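Local coordinates for cell wall surface anchor family protein (Streptococcus agalactiae serogroup V, PDB 3TVY) that serves as the adhesive tip pilin of Group B Streptococcus pili, its magnesium-binding von Willebrand factor A-type domain probably taking part in attachment to host surfaces, at residues Pro176-Ala181 with Gln222-Asp227; Thr72-Val77 with Arg277-Val282. All coordinates share one frame; numbering follows the deposited sequence.

Contact 1. Residues Pro176-Ala181 with Gln222-Asp227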
loop_
_atom_site.group_PDB
_atom_site.type_symbol
_atom_site.label_atom_id
_atom_site.label_comp_id
_atom_site.label_asym_id
_atom_site.label_seq_id
_atom_site.Cartn_x
_atom_site.Cartn_y
_atom_site.Cartn_z
ATOM N N PRO A 176 -1.317 -1.838 -5.335
ATOM C CA PRO A 176 -1.430 -0.788 -4.330
ATOM C C PRO A 176 -2.743 -0.029 -4.441
ATOM O O PRO A 176 -3.204 0.251 -5.541
ATOM C CB PRO A 176 -0.272 0.165 -4.664
ATOM C CG PRO A 176 0.080 -0.181 -6.150
ATOM C CD PRO A 176 -0.129 -1.655 -6.187
ATOM N N THR A 177 -3.303 0.305 -3.298
ATOM C CA THR A 177 -4.493 1.148 -3.210
ATOM C C THR A 177 -4.200 2.406 -2.389
ATOM O O THR A 177 -5.101 3.151 -1.987
ATOM C CB THR A 177 -5.685 0.360 -2.629
ATOM O OG1 THR A 177 -5.336 -0.163 -1.335
ATOM C CG2 THR A 177 -6.098 -0.773 -3.581
ATOM N N MET A 178 -2.914 2.651 -2.139
ATOM C CA MET A 178 -2.461 3.873 -1.435
ATOM C C MET A 178 -1.070 4.136 -1.978
ATOM O O MET A 178 -0.455 3.218 -2.535
ATOM C CB MET A 178 -2.370 3.641 0.075
ATOM C CG MET A 178 -3.748 3.363 0.773
ATOM S SD MET A 178 -3.529 2.743 2.448
ATOM C CE MET A 178 -2.899 4.193 3.261
ATOM N N SER A 179 -0.588 5.369 -1.822
ATOM C CA SER A 179 0.757 5.766 -2.297
ATOM C C SER A 179 1.243 7.032 -1.594
ATOM O O SER A 179 0.432 7.788 -1.041
ATOM C CB SER A 179 0.758 5.961 -3.831
ATOM O OG SER A 179 -0.204 6.914 -4.258
ATOM N N TYR A 180 2.553 7.280 -1.574
ATOM C CA TYR A 180 2.983 8.593 -1.143
ATOM C C TYR A 180 2.871 9.535 -2.322
ATOM O O TYR A 180 3.034 9.123 -3.479
ATOM C CB TYR A 180 4.413 8.616 -0.588
ATOM C CG TYR A 180 4.518 8.068 0.819
ATOM C CD1 TYR A 180 3.926 8.734 1.903
ATOM C CD2 TYR A 180 5.218 6.876 1.066
ATOM C CE1 TYR A 180 4.040 8.215 3.218
ATOM C CE2 TYR A 180 5.331 6.365 2.354
ATOM C CZ TYR A 180 4.752 7.030 3.418
ATOM O OH TYR A 180 4.867 6.488 4.672
ATOM N N ALA A 181 2.597 10.801 -2.013
ATOM C CA ALA A 181 2.419 11.860 -3.023
ATOM C C ALA A 181 3.740 12.360 -3.598
ATOM O O ALA A 181 4.654 12.688 -2.842
ATOM C CB ALA A 181 1.700 13.030 -2.405
ATOM N N GLN A 222 -2.354 12.091 7.170
ATOM C CA GLN A 222 -2.433 13.468 6.676
ATOM C C GLN A 222 -1.922 13.650 5.244
ATOM O O GLN A 222 -2.320 14.597 4.549
ATOM C CB GLN A 222 -1.636 14.421 7.596
ATOM C CG GLN A 222 -2.143 14.520 9.021
ATOM C CD GLN A 222 -3.344 15.424 9.126
ATOM O OE1 GLN A 222 -3.884 15.868 8.124
ATOM N NE2 GLN A 222 -3.762 15.702 10.338
ATOM N N ILE A 223 -1.012 12.774 4.807
ATOM C CA ILE A 223 -0.242 13.055 3.588
ATOM C C ILE A 223 -0.348 12.027 2.458
ATOM O O ILE A 223 0.010 12.312 1.320
ATOM C CB ILE A 223 1.285 13.285 3.934
ATOM C CG1 ILE A 223 1.961 11.975 4.368
ATOM C CG2 ILE A 223 1.448 14.418 4.940
ATOM C CD1 ILE A 223 3.476 12.115 4.540
ATOM N N VAL A 224 -0.803 10.822 2.780
ATOM C CA VAL A 224 -0.826 9.746 1.790
ATOM C C VAL A 224 -2.001 9.900 0.823
ATOM O O VAL A 224 -3.034 10.494 1.173
ATOM C CB VAL A 224 -0.833 8.325 2.430
ATOM C CG1 VAL A 224 0.457 8.082 3.228
ATOM C CG2 VAL A 224 -2.068 8.105 3.287
ATOM N N LYS A 225 -1.814 9.418 -0.407
ATOM C CA LYS A 225 -2.889 9.334 -1.369
ATOM C C LYS A 225 -3.594 7.960 -1.247
ATOM O O LYS A 225 -2.938 6.935 -1.034
ATOM C CB LYS A 225 -2.357 9.562 -2.806
ATOM C CG LYS A 225 -1.639 10.944 -3.016
ATOM C CD LYS A 225 -2.634 12.126 -3.109
ATOM C CE LYS A 225 -1.909 13.470 -3.223
ATOM N NZ LYS A 225 -2.928 14.532 -3.338
ATOM N N GLY A 226 -4.923 7.936 -1.376
ATOM C CA GLY A 226 -5.680 6.660 -1.368
ATOM C C GLY A 226 -6.071 6.196 0.035
ATOM O O GLY A 226 -5.410 6.549 1.023
ATOM N N ASP A 227 -7.145 5.415 0.138
ATOM C CA ASP A 227 -7.539 4.850 1.426
ATOM C C ASP A 227 -7.942 3.382 1.285
ATOM O O ASP A 227 -8.645 2.848 2.146
ATOM C CB ASP A 227 -8.697 5.659 2.036
ATOM C CG ASP A 227 -9.954 5.631 1.163
ATOM O OD1 ASP A 227 -9.881 5.099 0.037
ATOM O OD2 ASP A 227 -11.006 6.175 1.613
HETATM O O HOH W 1 -7.638 4.227 -2.655
HETATM O O HOH W 2 2.446 11.414 0.714
#
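Ser179 and Lys225 face each other as an antiparallel hydrogen-bonded pair and exchange two backbone bonds. Ser179 N gives its hydrogen to Lys225 O at 2.9 Å, and Lys225 N returns one to Ser179 O at 2.8 Å. Lys225 O also receives the CA-H of Met178, its CA lying 3.1 Å away. Beyond this single bridge, water takes over: one molecule joins Thr177 O to Asp227 N, another Ala181 N to Ile223 O.

Gly226 lies close against the backbone of Met178, Gly226 CA 3.6 Å from Thr177 O, with a positive phi (87°) suited to glycine. The bridge thus pins the segment following the short helix 220-223 to the loop that leaves the central strand 165-172 of the parallel sheet of this von Willebrand factor A-type fold. Thr177 itself bonds to Thr143, a magnesium ligand in another structure of this protein but metal-free here; the Thr177 side chain lies about 8 Å from the bound magnesium ion.

Apolar packing occupies both sides of the bridge. In the conformer described, one of two, Val224 divides its branches, CG1 reaching 3.6 Å from Tyr180 CE1 and CG2 4.0 Å from Met178 CE; the bend at chi3 (69°) turns that methyl toward the valine. Ile223 CD1 adds a looser touch on the same ring carbon, CE1. Lys225 kinks at chi2 (-75°), and its CE passes 3.7 Å from Ala181 CB, a methyl small enough to let the lysine chain by. Both buried hydroxyls bond elsewhere: Tyr180 OH to Asp220 and Lys147, Ser179 OG to His301.

Contact 2. Residues Thr72-Val77 with Arg277-Val282; sequences TVSKGV and RDYNWV
Ser74 meets the aromatic ring of Tyr279 and the guanidinium of Arg277 through its CB, which lies 3.6 Å from Tyr279 CE2 and 3.8 Å from Arg277 NH1. A small residue suits this spot, where two large side chains converge, and its OG turns to Tyr221 O. Next along, Lys75 offers its carbonyl to the arginine: Arg277 NH1 donates to Lys75 O at 2.8 Å, with an N-H...O angle of 153°. The oxygen lies in the guanidinium plane, whereas the donor stands 35° out of the carbonyl plane. Arg277 can reach it because its chain bends at chi3 (63°), and Tyr279 CE2 rests 3.5 Å above one face of the guanidinium, near the rim. Lys75 CA packs against Tyr279 OH, whose hydrogen-bond partner is Asp227.

These residues belong to strand 70-78, which pairs with strand 271-276 in the antiparallel sheet; just after that partner strand the chain winds into a 3-10 turn, 278-280, carrying Tyr279 back over the arginine.

Gly76 follows with positive phi, a backbone shape for which glycine is suited. Its own O lies 3.4 Å from Arg277 CG, and a water accepts from Arg277 N and lies within hydrogen-bonding distance of Gly76 O. At Val77 the contact is through the backbone, its O 3.4 Å from Arg277 CG, while the branched side chain turns to Leu85 of the adjoining strand 84-85.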
loop_
_atom_site.group_PDB
_atom_site.type_symbol
_atom_site.label_atom_id
_atom_site.label_comp_id
_atom_site.label_asym_id
_atom_site.label_seq_id
_atom_site.Cartn_x
_atom_site.Cartn_y
_atom_site.Cartn_z
ATOM N N THR A 72 -2.328 5.466 12.228
ATOM C CA THR A 72 -3.600 6.171 11.964
ATOM C C THR A 72 -3.939 6.101 10.466
ATOM O O THR A 72 -3.061 6.274 9.617
ATOM C CB THR A 72 -3.548 7.647 12.440
ATOM O OG1 THR A 72 -3.313 7.672 13.859
ATOM C CG2 THR A 72 -4.872 8.353 12.132
ATOM N N VAL A 73 -5.204 5.833 10.146
ATOM C CA VAL A 73 -5.625 5.856 8.744
ATOM C C VAL A 73 -6.796 6.801 8.591
ATOM O O VAL A 73 -7.562 6.977 9.556
ATOM C CB VAL A 73 -5.970 4.422 8.193
ATOM C CG1 VAL A 73 -4.702 3.606 7.991
ATOM C CG2 VAL A 73 -6.970 3.679 9.099
ATOM N N SER A 74 -6.932 7.429 7.410
ATOM C CA SER A 74 -8.101 8.281 7.098
ATOM C C SER A 74 -9.097 7.449 6.273
ATOM O O SER A 74 -8.674 6.661 5.412
ATOM C CB SER A 74 -7.701 9.513 6.270
ATOM O OG SER A 74 -6.822 10.381 6.975
ATOM N N LYS A 75 -10.395 7.668 6.516
ATOM C CA LYS A 75 -11.481 7.009 5.784
ATOM C C LYS A 75 -12.655 7.954 5.581
ATOM O O LYS A 75 -12.663 9.058 6.128
ATOM C CB LYS A 75 -11.978 5.773 6.551
ATOM C CG LYS A 75 -10.919 4.697 6.812
ATOM C CD LYS A 75 -10.543 3.933 5.513
ATOM C CE LYS A 75 -9.466 2.898 5.816
ATOM N NZ LYS A 75 -9.129 1.955 4.675
ATOM N N GLY A 76 -13.663 7.502 4.823
ATOM C CA GLY A 76 -14.934 8.225 4.685
ATOM C C GLY A 76 -15.036 8.956 3.363
ATOM O O GLY A 76 -14.173 8.774 2.470
ATOM N N VAL A 77 -16.079 9.783 3.235
ATOM C CA VAL A 77 -16.302 10.580 2.028
ATOM C C VAL A 77 -16.348 12.042 2.443
ATOM O O VAL A 77 -15.916 12.376 3.553
ATOM C CB VAL A 77 -17.580 10.102 1.215
ATOM C CG1 VAL A 77 -17.321 8.753 0.601
ATOM C CG2 VAL A 77 -18.824 10.028 2.139
ATOM N N ARG A 277 -13.017 11.826 -0.866
ATOM C CA ARG A 277 -12.116 12.699 -0.117
ATOM C C ARG A 277 -10.910 13.061 -1.018
ATOM O O ARG A 277 -10.510 12.262 -1.869
ATOM C CB ARG A 277 -11.692 12.027 1.192
ATOM C CG ARG A 277 -12.814 11.854 2.221
ATOM C CD ARG A 277 -12.276 11.453 3.606
ATOM N NE ARG A 277 -11.400 12.479 4.195
ATOM C CZ ARG A 277 -10.832 12.381 5.393
ATOM N NH1 ARG A 277 -11.032 11.314 6.179
ATOM N NH2 ARG A 277 -10.040 13.357 5.800
ATOM N N ASP A 278 -10.307 14.233 -0.857
ATOM C CA ASP A 278 -9.394 14.671 -1.936
ATOM C C ASP A 278 -8.075 13.879 -2.090
ATOM O O ASP A 278 -7.384 14.022 -3.108
ATOM C CB ASP A 278 -9.214 16.203 -2.018
ATOM C CG ASP A 278 -8.468 16.800 -0.837
ATOM O OD1 ASP A 278 -7.833 16.083 -0.052
ATOM O OD2 ASP A 278 -8.515 18.032 -0.711
ATOM N N TYR A 279 -7.763 13.014 -1.118
ATOM C CA TYR A 279 -6.615 12.109 -1.262
ATOM C C TYR A 279 -6.881 10.985 -2.275
ATOM O O TYR A 279 -5.965 10.231 -2.639
ATOM C CB TYR A 279 -6.161 11.559 0.106
ATOM C CG TYR A 279 -7.247 10.894 0.925
ATOM C CD1 TYR A 279 -7.922 9.787 0.422
ATOM C CD2 TYR A 279 -7.587 11.349 2.224
ATOM C CE1 TYR A 279 -8.889 9.135 1.146
ATOM C CE2 TYR A 279 -8.593 10.664 2.978
ATOM C CZ TYR A 279 -9.234 9.559 2.402
ATOM O OH TYR A 279 -10.239 8.832 3.031
ATOM N N ASN A 280 -8.126 10.889 -2.741
ATOM C CA ASN A 280 -8.529 9.916 -3.747
ATOM C C ASN A 280 -8.739 10.513 -5.147
ATOM O O ASN A 280 -9.190 9.811 -6.055
ATOM C CB ASN A 280 -9.851 9.251 -3.311
ATOM C CG ASN A 280 -9.665 7.881 -2.641
ATOM O OD1 ASN A 280 -10.567 7.401 -1.951
ATOM N ND2 ASN A 280 -8.546 7.255 -2.852
ATOM N N TRP A 281 -8.458 11.802 -5.308
ATOM C CA TRP A 281 -8.618 12.497 -6.599
ATOM C C TRP A 281 -7.367 12.433 -7.442
ATOM O O TRP A 281 -6.247 12.481 -6.909
ATOM C CB TRP A 281 -8.862 14.000 -6.391
ATOM C CG TRP A 281 -10.081 14.444 -5.619
ATOM C CD1 TRP A 281 -11.080 13.657 -5.093
ATOM C CD2 TRP A 281 -10.415 15.805 -5.285
ATOM N NE1 TRP A 281 -12.016 14.463 -4.440
ATOM C CE2 TRP A 281 -11.633 15.777 -4.556
ATOM C CE3 TRP A 281 -9.800 17.051 -5.533
ATOM C CZ2 TRP A 281 -12.250 16.962 -4.067
ATOM C CZ3 TRP A 281 -10.419 18.221 -5.053
ATOM C CH2 TRP A 281 -11.637 18.161 -4.338
ATOM N N VAL A 282 -7.545 12.435 -8.759
ATOM C CA VAL A 282 -6.443 12.738 -9.658
ATOM C C VAL A 282 -5.731 13.994 -9.172
ATOM O O VAL A 282 -6.367 15.003 -8.755
ATOM C CB VAL A 282 -6.916 12.895 -11.132
ATOM C CG1 VAL A 282 -5.830 13.516 -11.986
ATOM C CG2 VAL A 282 -7.301 11.537 -11.713
HETATM O O HOH W 3 -12.930 9.049 -0.006
#

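After strands 11-18 and 55-61 of the parallel sheet, the chain reaches strand 70-78, whose residues 72-77 wait some 200 residues for their partner. Strand 165-172 comes later, and residues 176-181 beyond it open a second loop that residues 222-227 close about 40 residues on, making contact 1. Only after strand 271-276 do residues 277-282 complete contact 2, so the smaller loop is nested within the larger. The two meet directly, their centres 8 Å apart: Gly226 N probably bonds to Tyr279 O, and Lys75 NZ to Asp227 O. Segment 222-227 thereby joins the loop leaving the parallel sheet to the antiparallel one.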